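Local coordinates for pancreatic lipase related protein 2 (Equus caballus, PDB 1W52), which probably hydrolyses the acyl ester bonds of galactolipids and triacylglycerols, as a secreted lipase of the alpha/beta-hydrolase superfamily, at residues 204-208 / 264-268; 270-274 / 335-339; 291-295 / 327-331. All coordinates share one frame. Residue numbers count along the deposited sequence, not the author numbering.

Interaction 1: 204-208 / 264-268. With DDQ (decylamine-N,N-dimethyl-N-oxide), chain C.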
loop_
_atom_site.group_PDB
_atom_site.type_symbol
_atom_site.label_atom_id
_atom_site.label_comp_id
_atom_site.label_asym_id
_atom_site.label_seq_id
_atom_site.Cartn_x
_atom_site.Cartn_y
_atom_site.Cartn_z
ATOM N N ILE A 204 2.028 -2.637 3.539
ATOM C CA ILE A 204 2.110 -1.328 2.905
ATOM C C ILE A 204 2.313 -0.214 3.947
ATOM O O ILE A 204 1.528 -0.080 4.870
ATOM C CB ILE A 204 0.870 -1.076 2.057
ATOM C CG1 ILE A 204 0.756 -2.186 1.049
ATOM C CG2 ILE A 204 0.992 0.239 1.278
ATOM C CD1 ILE A 204 -0.554 -2.137 0.272
ATOM N N HIS A 205 3.380 0.568 3.761
ATOM C CA HIS A 205 3.787 1.640 4.684
ATOM C C HIS A 205 3.544 3.008 4.026
ATOM O O HIS A 205 4.278 3.381 3.113
ATOM C CB HIS A 205 5.285 1.597 4.943
ATOM C CG HIS A 205 5.795 0.344 5.601
ATOM N ND1 HIS A 205 6.089 0.283 6.949
ATOM C CD2 HIS A 205 6.170 -0.852 5.078
ATOM C CE1 HIS A 205 6.586 -0.910 7.229
ATOM N NE2 HIS A 205 6.634 -1.621 6.114
ATOM N N THR A 206 2.524 3.734 4.490
ATOM C CA THR A 206 2.209 5.060 3.961
ATOM C C THR A 206 2.448 6.232 4.912
ATOM O O THR A 206 2.413 7.342 4.447
ATOM C CB THR A 206 0.745 5.149 3.468
ATOM O OG1 THR A 206 -0.155 4.774 4.532
ATOM C CG2 THR A 206 0.481 4.128 2.328
ATOM N N ASP A 207 2.668 6.017 6.216
ATOM C CA ASP A 207 2.744 7.144 7.170
ATOM C C ASP A 207 3.823 6.888 8.204
ATOM O O ASP A 207 3.659 7.140 9.377
ATOM C CB ASP A 207 1.376 7.340 7.836
ATOM C CG ASP A 207 1.252 8.641 8.656
ATOM O OD1 ASP A 207 1.976 9.598 8.316
ATOM O OD2 ASP A 207 0.451 8.770 9.632
ATOM N N ALA A 208 4.963 6.420 7.716
ATOM C CA ALA A 208 6.109 5.934 8.501
ATOM C C ALA A 208 7.129 7.009 9.030
ATOM O O ALA A 208 8.247 6.721 9.511
ATOM C CB ALA A 208 6.831 4.941 7.626
ATOM N N ASN A 264 -2.290 10.471 4.973
ATOM C CA ASN A 264 -1.256 9.522 4.665
ATOM C C ASN A 264 -1.524 8.160 5.271
ATOM O O ASN A 264 -1.362 7.132 4.611
ATOM C CB ASN A 264 0.059 9.966 5.251
ATOM C CG ASN A 264 0.541 11.297 4.719
ATOM O OD1 ASN A 264 0.933 11.437 3.587
ATOM N ND2 ASN A 264 0.532 12.276 5.582
ATOM N N HIS A 265 -1.884 8.119 6.547
ATOM C CA HIS A 265 -2.214 6.825 7.240
ATOM C C HIS A 265 -3.259 6.011 6.452
ATOM O O HIS A 265 -3.224 4.780 6.388
ATOM C CB HIS A 265 -2.757 7.156 8.637
ATOM C CG HIS A 265 -2.790 6.022 9.601
ATOM N ND1 HIS A 265 -1.726 5.177 9.801
ATOM C CD2 HIS A 265 -3.736 5.668 10.500
ATOM C CE1 HIS A 265 -2.043 4.309 10.749
ATOM N NE2 HIS A 265 -3.253 4.594 11.200
ATOM N N LEU A 266 -4.173 6.747 5.837
ATOM C CA LEU A 266 -5.265 6.167 5.119
ATOM C C LEU A 266 -4.877 5.807 3.704
ATOM O O LEU A 266 -5.548 5.014 3.091
ATOM C CB LEU A 266 -6.454 7.127 5.111
ATOM C CG LEU A 266 -7.027 7.489 6.484
ATOM C CD1 LEU A 266 -8.312 8.184 6.314
ATOM C CD2 LEU A 266 -7.285 6.379 7.449
ATOM N N LYS A 267 -3.826 6.357 3.142
ATOM C CA LYS A 267 -3.560 6.008 1.765
ATOM C C LYS A 267 -3.232 4.495 1.637
ATOM O O LYS A 267 -3.407 3.890 0.612
ATOM C CB LYS A 267 -2.438 6.893 1.194
ATOM C CG LYS A 267 -2.837 8.373 0.780
ATOM C CD LYS A 267 -3.668 8.464 -0.530
ATOM C CE LYS A 267 -3.565 9.878 -1.217
ATOM N NZ LYS A 267 -4.681 10.768 -0.889
ATOM N N SER A 268 -2.768 3.889 2.711
ATOM C CA SER A 268 -2.508 2.487 2.738
ATOM C C SER A 268 -3.704 1.667 2.287
ATOM O O SER A 268 -3.559 0.778 1.455
ATOM C CB SER A 268 -2.100 2.102 4.157
ATOM O OG SER A 268 -3.166 2.258 5.075
HETATM N N1 DDQ C . -12.205 7.226 9.411
HETATM O O1 DDQ C . -12.282 6.146 8.777
HETATM C CM1 DDQ C . -12.671 8.343 8.512
HETATM C CM2 DDQ C . -13.067 7.196 10.630
HETATM C C1 DDQ C . -10.745 7.322 9.713
HETATM C C2 DDQ C . -10.260 6.705 11.032
HETATM C C3 DDQ C . -9.584 7.793 11.858
HETATM C C4 DDQ C . -8.066 7.784 11.765
HETATM C C5 DDQ C . -7.441 7.648 13.143
HETATM C C6 DDQ C . -5.953 7.630 12.930
HETATM C C7 DDQ C . -5.207 7.369 14.207
HETATM C C8 DDQ C . -4.364 6.112 14.121
HETATM C C9 DDQ C . -3.834 5.758 15.515
HETATM C C10 DDQ C . -2.457 5.130 15.518
#
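Thr206 lays its side chain against the turn of helix 257-277 that carries His265. Its OG1 donates a hydrogen bond to Asn264 O (2.7 Å) and receives a weak one from Ser268 N (3.3 Å, 123° at the hydrogen), while Thr206 CG2 also lies 3.3 Å from Ser268 N. The helix is kinked here, the amides of Asn264 and His265 having no bond to the preceding turn, and two serine/threonine hydroxyls serve nearby carbonyls: Thr206 takes Asn264 O, and Ser268 OG, in the p rotamer, folds back to His265 O at 2.8 Å. Asp207 covers the start of the segment, with CB 3.6 Å from His265 N and OD2 3.7 Å from His265 CB. Ile204, at the end of strand 201-204, completes the contact more loosely, its O 4.3 Å from Ser268 CB.

The His265 imidazole turns away from the loop toward the probable catalytic centre, where ND1 bonds to Asp178 and NE2 to Ser154; NE2 also lies 3.5 Å from C8 of the detergent DDQ. Asp178 in turn accepts a hydrogen bond from Thr206 N, so one loop meets both the acid and the histidine backbone. This geometry is consistent with a Ser-His-Asp charge relay, in which the histidine takes the serine proton and passes it to the leaving group, while detergent alkyl carbons occupy the adjoining pocket.

Interaction 2: 270-274 / 335-339; sequences EYYSS and GDYTS
Residues 270-274 form regular helix, with Ser274 N bonded to Glu270 O at 3.1 Å; residues 335-339 are an irregular loop in which Tyr337 takes left-handed backbone angles (60/25). The CA atoms of Tyr271 and Tyr337 lie 6.8 Å apart, those of Ser274 and Asp336 5.6 Å. Glu270 (chi1 and chi2 both m) points toward the loop and brings OE2 to 3.0 Å from Tyr337 OH. Tyr271, also m, directs its ring edge at the face of Tyr337 (m, chi2 93°), a T-shaped pair with centroids 5.5 Å apart, planes at 73° and Tyr271 CE1 4.0 Å from Tyr337 CG. One turn from Glu270, Ser274 (t) donates from OG to Asp336 O at 2.7 Å. Thr338 OG1 bonds to Asp336 OD2 at 2.5 Å. Tyrosine pair and serine bond thus hold a loop to the helix bearing the probable catalytic histidine of an alpha/beta-hydrolase. Tyr272 of helix 257-277 faces strands 148-153 and 173-177 of the central sheet; the loop connects strands 325-329 and 340-344.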
loop_
_atom_site.group_PDB
_atom_site.type_symbol
_atom_site.label_atom_id
_atom_site.label_comp_id
_atom_site.label_asym_id
_atom_site.label_seq_id
_atom_site.Cartn_x
_atom_site.Cartn_y
_atom_site.Cartn_z
ATOM N N GLU A 270 -6.236 2.820 0.645
ATOM C CA GLU A 270 -6.683 3.388 -0.565
ATOM C C GLU A 270 -5.948 2.654 -1.628
ATOM O O GLU A 270 -6.550 2.049 -2.488
ATOM C CB GLU A 270 -6.296 4.840 -0.579
ATOM C CG GLU A 270 -6.995 5.656 0.479
ATOM C CD GLU A 270 -8.252 6.102 -0.101
ATOM O OE1 GLU A 270 -9.069 5.219 -0.382
ATOM O OE2 GLU A 270 -8.363 7.285 -0.379
ATOM N N TYR A 271 -4.630 2.681 -1.555
ATOM C CA TYR A 271 -3.856 2.052 -2.571
ATOM C C TYR A 271 -4.285 0.587 -2.659
ATOM O O TYR A 271 -4.521 0.045 -3.748
ATOM C CB TYR A 271 -2.382 2.132 -2.257
ATOM C CG TYR A 271 -1.791 3.512 -2.128
ATOM C CD1 TYR A 271 -2.331 4.607 -2.758
ATOM C CD2 TYR A 271 -0.651 3.713 -1.375
ATOM C CE1 TYR A 271 -1.760 5.868 -2.610
ATOM C CE2 TYR A 271 -0.075 4.978 -1.227
ATOM C CZ TYR A 271 -0.633 6.048 -1.845
ATOM O OH TYR A 271 -0.057 7.298 -1.701
ATOM N N TYR A 272 -4.418 -0.073 -1.517
ATOM C CA TYR A 272 -4.736 -1.472 -1.572
ATOM C C TYR A 272 -6.059 -1.655 -2.280
ATOM O O TYR A 272 -6.151 -2.359 -3.254
ATOM C CB TYR A 272 -4.810 -2.074 -0.180
ATOM C CG TYR A 272 -5.022 -3.588 -0.205
ATOM C CD1 TYR A 272 -6.289 -4.128 -0.359
ATOM C CD2 TYR A 272 -3.970 -4.446 -0.043
ATOM C CE1 TYR A 272 -6.495 -5.469 -0.346
ATOM C CE2 TYR A 272 -4.165 -5.811 -0.042
ATOM C CZ TYR A 272 -5.430 -6.319 -0.199
ATOM O OH TYR A 272 -5.651 -7.663 -0.206
ATOM N N SER A 273 -7.102 -1.052 -1.774
ATOM C CA SER A 273 -8.386 -1.261 -2.404
ATOM C C SER A 273 -8.339 -1.042 -3.946
ATOM O O SER A 273 -9.010 -1.724 -4.704
ATOM C CB SER A 273 -9.422 -0.355 -1.756
ATOM O OG SER A 273 -10.527 -0.208 -2.595
ATOM N N SER A 274 -7.544 -0.108 -4.434
ATOM C CA SER A 274 -7.467 0.113 -5.878
ATOM C C SER A 274 -6.697 -0.983 -6.583
ATOM O O SER A 274 -7.035 -1.334 -7.680
ATOM C CB SER A 274 -6.774 1.426 -6.205
ATOM O OG SER A 274 -6.387 1.457 -7.577
ATOM N N GLY A 335 -7.781 9.420 -7.482
ATOM C CA GLY A 335 -8.671 8.555 -8.219
ATOM C C GLY A 335 -8.496 7.089 -7.891
ATOM O O GLY A 335 -9.040 6.610 -6.896
ATOM N N ASP A 336 -7.770 6.378 -8.756
ATOM C CA ASP A 336 -7.327 4.994 -8.542
ATOM C C ASP A 336 -5.768 4.944 -8.224
ATOM O O ASP A 336 -5.208 3.884 -7.883
ATOM C CB ASP A 336 -7.708 4.150 -9.780
ATOM C CG ASP A 336 -6.739 4.373 -10.968
ATOM O OD1 ASP A 336 -6.307 5.514 -11.215
ATOM O OD2 ASP A 336 -6.331 3.475 -11.714
ATOM N N TYR A 337 -5.087 6.084 -8.316
ATOM C CA TYR A 337 -3.695 6.223 -7.887
ATOM C C TYR A 337 -2.710 5.314 -8.613
ATOM O O TYR A 337 -1.623 5.017 -8.098
ATOM C CB TYR A 337 -3.515 5.990 -6.373
ATOM C CG TYR A 337 -4.510 6.681 -5.438
ATOM C CD1 TYR A 337 -5.645 6.021 -5.014
ATOM C CD2 TYR A 337 -4.281 7.978 -4.946
ATOM C CE1 TYR A 337 -6.537 6.618 -4.212
ATOM C CE2 TYR A 337 -5.171 8.580 -4.111
ATOM C CZ TYR A 337 -6.309 7.894 -3.747
ATOM O OH TYR A 337 -7.249 8.421 -2.881
ATOM N N THR A 338 -3.053 4.893 -9.819
ATOM C CA THR A 338 -2.145 4.016 -10.560
ATOM C C THR A 338 -1.120 4.818 -11.322
ATOM O O THR A 338 -1.454 5.781 -11.960
ATOM C CB THR A 338 -2.901 3.133 -11.523
ATOM O OG1 THR A 338 -3.886 3.890 -12.233
ATOM C CG2 THR A 338 -3.718 2.123 -10.762
ATOM N N SER A 339 0.135 4.435 -11.235
ATOM C CA SER A 339 1.165 5.080 -12.002
ATOM C C SER A 339 2.045 3.996 -12.584
ATOM O O SER A 339 2.262 2.940 -11.985
ATOM C CB SER A 339 2.009 6.008 -11.141
ATOM O OG SER A 339 3.405 5.942 -11.502
#

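Interaction 3: 291-295 / 327-331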
loop_
_atom_site.group_PDB
_atom_site.type_symbol
_atom_site.label_atom_id
_atom_site.label_comp_id
_atom_site.label_asym_id
_atom_site.label_seq_id
_atom_site.Cartn_x
_atom_site.Cartn_y
_atom_site.Cartn_z
ATOM N N ASP A 291 15.858 6.470 -2.079
ATOM C CA ASP A 291 16.634 7.487 -2.778
ATOM C C ASP A 291 17.247 6.820 -3.980
ATOM O O ASP A 291 17.089 7.303 -5.090
ATOM C CB ASP A 291 17.699 8.127 -1.884
ATOM C CG ASP A 291 17.107 8.753 -0.632
ATOM O OD1 ASP A 291 16.984 7.996 0.382
ATOM O OD2 ASP A 291 16.715 9.956 -0.578
ATOM N N LYS A 292 17.899 5.682 -3.767
ATOM C CA LYS A 292 18.443 4.894 -4.859
ATOM C C LYS A 292 17.362 4.670 -5.884
ATOM O O LYS A 292 17.607 4.695 -7.056
ATOM C CB LYS A 292 18.963 3.569 -4.333
ATOM C CG LYS A 292 19.659 2.726 -5.375
ATOM C CD LYS A 292 20.581 1.669 -4.713
ATOM C CE LYS A 292 20.972 0.509 -5.676
ATOM N NZ LYS A 292 21.200 -0.761 -4.916
ATOM N N PHE A 293 16.143 4.476 -5.441
ATOM C CA PHE A 293 15.031 4.317 -6.375
ATOM C C PHE A 293 14.715 5.605 -7.156
ATOM O O PHE A 293 14.397 5.594 -8.360
ATOM C CB PHE A 293 13.780 3.865 -5.614
ATOM C CG PHE A 293 12.587 3.785 -6.459
ATOM C CD1 PHE A 293 12.519 2.870 -7.470
ATOM C CD2 PHE A 293 11.543 4.650 -6.291
ATOM C CE1 PHE A 293 11.385 2.777 -8.308
ATOM C CE2 PHE A 293 10.364 4.561 -7.119
ATOM C CZ PHE A 293 10.302 3.618 -8.116
ATOM N N GLN A 294 14.769 6.708 -6.416
ATOM C CA GLN A 294 14.363 8.032 -6.886
ATOM C C GLN A 294 15.417 8.646 -7.821
ATOM O O GLN A 294 15.086 9.413 -8.740
ATOM C CB GLN A 294 14.088 8.952 -5.666
ATOM C CG GLN A 294 12.655 9.025 -5.193
ATOM C CD GLN A 294 11.663 9.207 -6.329
ATOM O OE1 GLN A 294 10.475 9.077 -6.140
ATOM N NE2 GLN A 294 12.159 9.477 -7.518
ATOM N N GLU A 295 16.673 8.265 -7.562
ATOM C CA GLU A 295 17.859 8.624 -8.339
ATOM C C GLU A 295 18.064 7.627 -9.473
ATOM O O GLU A 295 19.173 7.131 -9.689
ATOM C CB GLU A 295 19.090 8.558 -7.451
ATOM C CG GLU A 295 18.987 9.409 -6.216
ATOM C CD GLU A 295 20.132 9.182 -5.246
ATOM O OE1 GLU A 295 20.331 8.039 -4.758
ATOM O OE2 GLU A 295 20.835 10.169 -4.956
ATOM N N PHE A 327 10.547 -3.108 -1.078
ATOM C CA PHE A 327 10.278 -2.565 -2.405
ATOM C C PHE A 327 9.739 -1.093 -2.379
ATOM O O PHE A 327 9.134 -0.647 -1.383
ATOM C CB PHE A 327 9.278 -3.446 -3.147
ATOM C CG PHE A 327 9.549 -4.893 -3.006
ATOM C CD1 PHE A 327 9.368 -5.538 -1.756
ATOM C CD2 PHE A 327 10.001 -5.643 -4.107
ATOM C CE1 PHE A 327 9.625 -6.889 -1.605
ATOM C CE2 PHE A 327 10.255 -6.985 -3.954
ATOM C CZ PHE A 327 10.062 -7.603 -2.685
ATOM N N PHE A 328 9.961 -0.381 -3.494
ATOM C CA PHE A 328 9.627 1.018 -3.652
ATOM C C PHE A 328 8.911 1.267 -4.918
ATOM O O PHE A 328 8.919 0.489 -5.773
ATOM C CB PHE A 328 10.873 1.861 -3.615
ATOM C CG PHE A 328 11.558 1.805 -2.305
ATOM C CD1 PHE A 328 12.694 1.034 -2.133
ATOM C CD2 PHE A 328 11.041 2.461 -1.213
ATOM C CE1 PHE A 328 13.363 0.961 -0.890
ATOM C CE2 PHE A 328 11.698 2.381 0.047
ATOM C CZ PHE A 328 12.867 1.628 0.195
ATOM N N LEU A 329 8.242 2.378 -5.006
ATOM C CA LEU A 329 7.455 2.689 -6.170
ATOM C C LEU A 329 6.800 4.081 -5.958
ATOM O O LEU A 329 6.942 4.674 -4.873
ATOM C CB LEU A 329 6.418 1.601 -6.391
ATOM C CG LEU A 329 5.370 1.549 -5.300
ATOM C CD1 LEU A 329 4.007 0.980 -5.838
ATOM C CD2 LEU A 329 5.890 0.814 -4.096
ATOM N N ASN A 330 6.086 4.584 -6.963
ATOM C CA ASN A 330 5.382 5.836 -6.801
ATOM C C ASN A 330 3.923 5.718 -7.244
ATOM O O ASN A 330 3.650 5.312 -8.355
ATOM C CB ASN A 330 6.099 6.973 -7.589
ATOM C CG ASN A 330 7.441 7.436 -6.947
ATOM O OD1 ASN A 330 8.404 7.810 -7.676
ATOM N ND2 ASN A 330 7.511 7.415 -5.611
ATOM N N THR A 331 2.990 6.119 -6.397
ATOM C CA THR A 331 1.585 6.167 -6.782
ATOM C C THR A 331 1.180 7.450 -7.474
ATOM O O THR A 331 1.943 8.371 -7.603
ATOM C CB THR A 331 0.709 6.034 -5.546
ATOM O OG1 THR A 331 1.175 6.967 -4.555
ATOM C CG2 THR A 331 0.842 4.634 -4.954
#
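A helix-on-strand hydrophobic contact joins short helix 290-294 to the end of strand 325-329, near one edge of the central sheet. Phe293 is its centre. With chi1 t, the side chain reaches from the helix to the strand, where Phe328 CB sits over its face in a CH-pi contact, 4.2 Å from the Phe293 ring centroid and 24° off the ring normal. The far end of the same ring meets main chain, Phe293 CZ lying 3.6 Å from Leu329 CA, and Phe293 CE2 is 3.8 Å from Asn330 OD1. Phe328 offers its CB to this contact, but its ring leads away and meets Phe229. Beside the Phe293 ring, Asn330 supplies a polar margin: its ND2 bonds to Tyr290 OH at the start of the helix. Phe328 also forms backbone hydrogen bonds with Tyr285, from the antiparallel edge strand 285-286. Far from the annotated sites, the contact is thus a single phenylalanine of a short helix packed on strand 325-329, the penultimate strand at this edge of the alpha/beta-hydrolase sheet.

How the interactions relate
Following the chain, strand 201-204 runs into the loop that interaction 1 joins to helix 257-277, closing a 55-residue excursion through strand 226-230. Interaction 2 opens further along the same helix and returns at 335-339, spanning 60 residues; interaction 3, linking helix 290-294 to strand 325-329, is nested inside that loop. Interactions 1 and 2 touch through Thr206 CG2 and Tyr271 CE2 (3.7 Å) and through Lys267 CE and Tyr337 CE2 (3.6 Å). Tyr271 OH probably bonds to Thr331 OG1 (3.1 Å), connecting interaction 2 to interaction 3. Interactions 1 and 3 do not touch; interaction 2 contacts both, joining helix 257-277 to the loop after strand 201-204 and, through Tyr271, to the residues following strand 325-329.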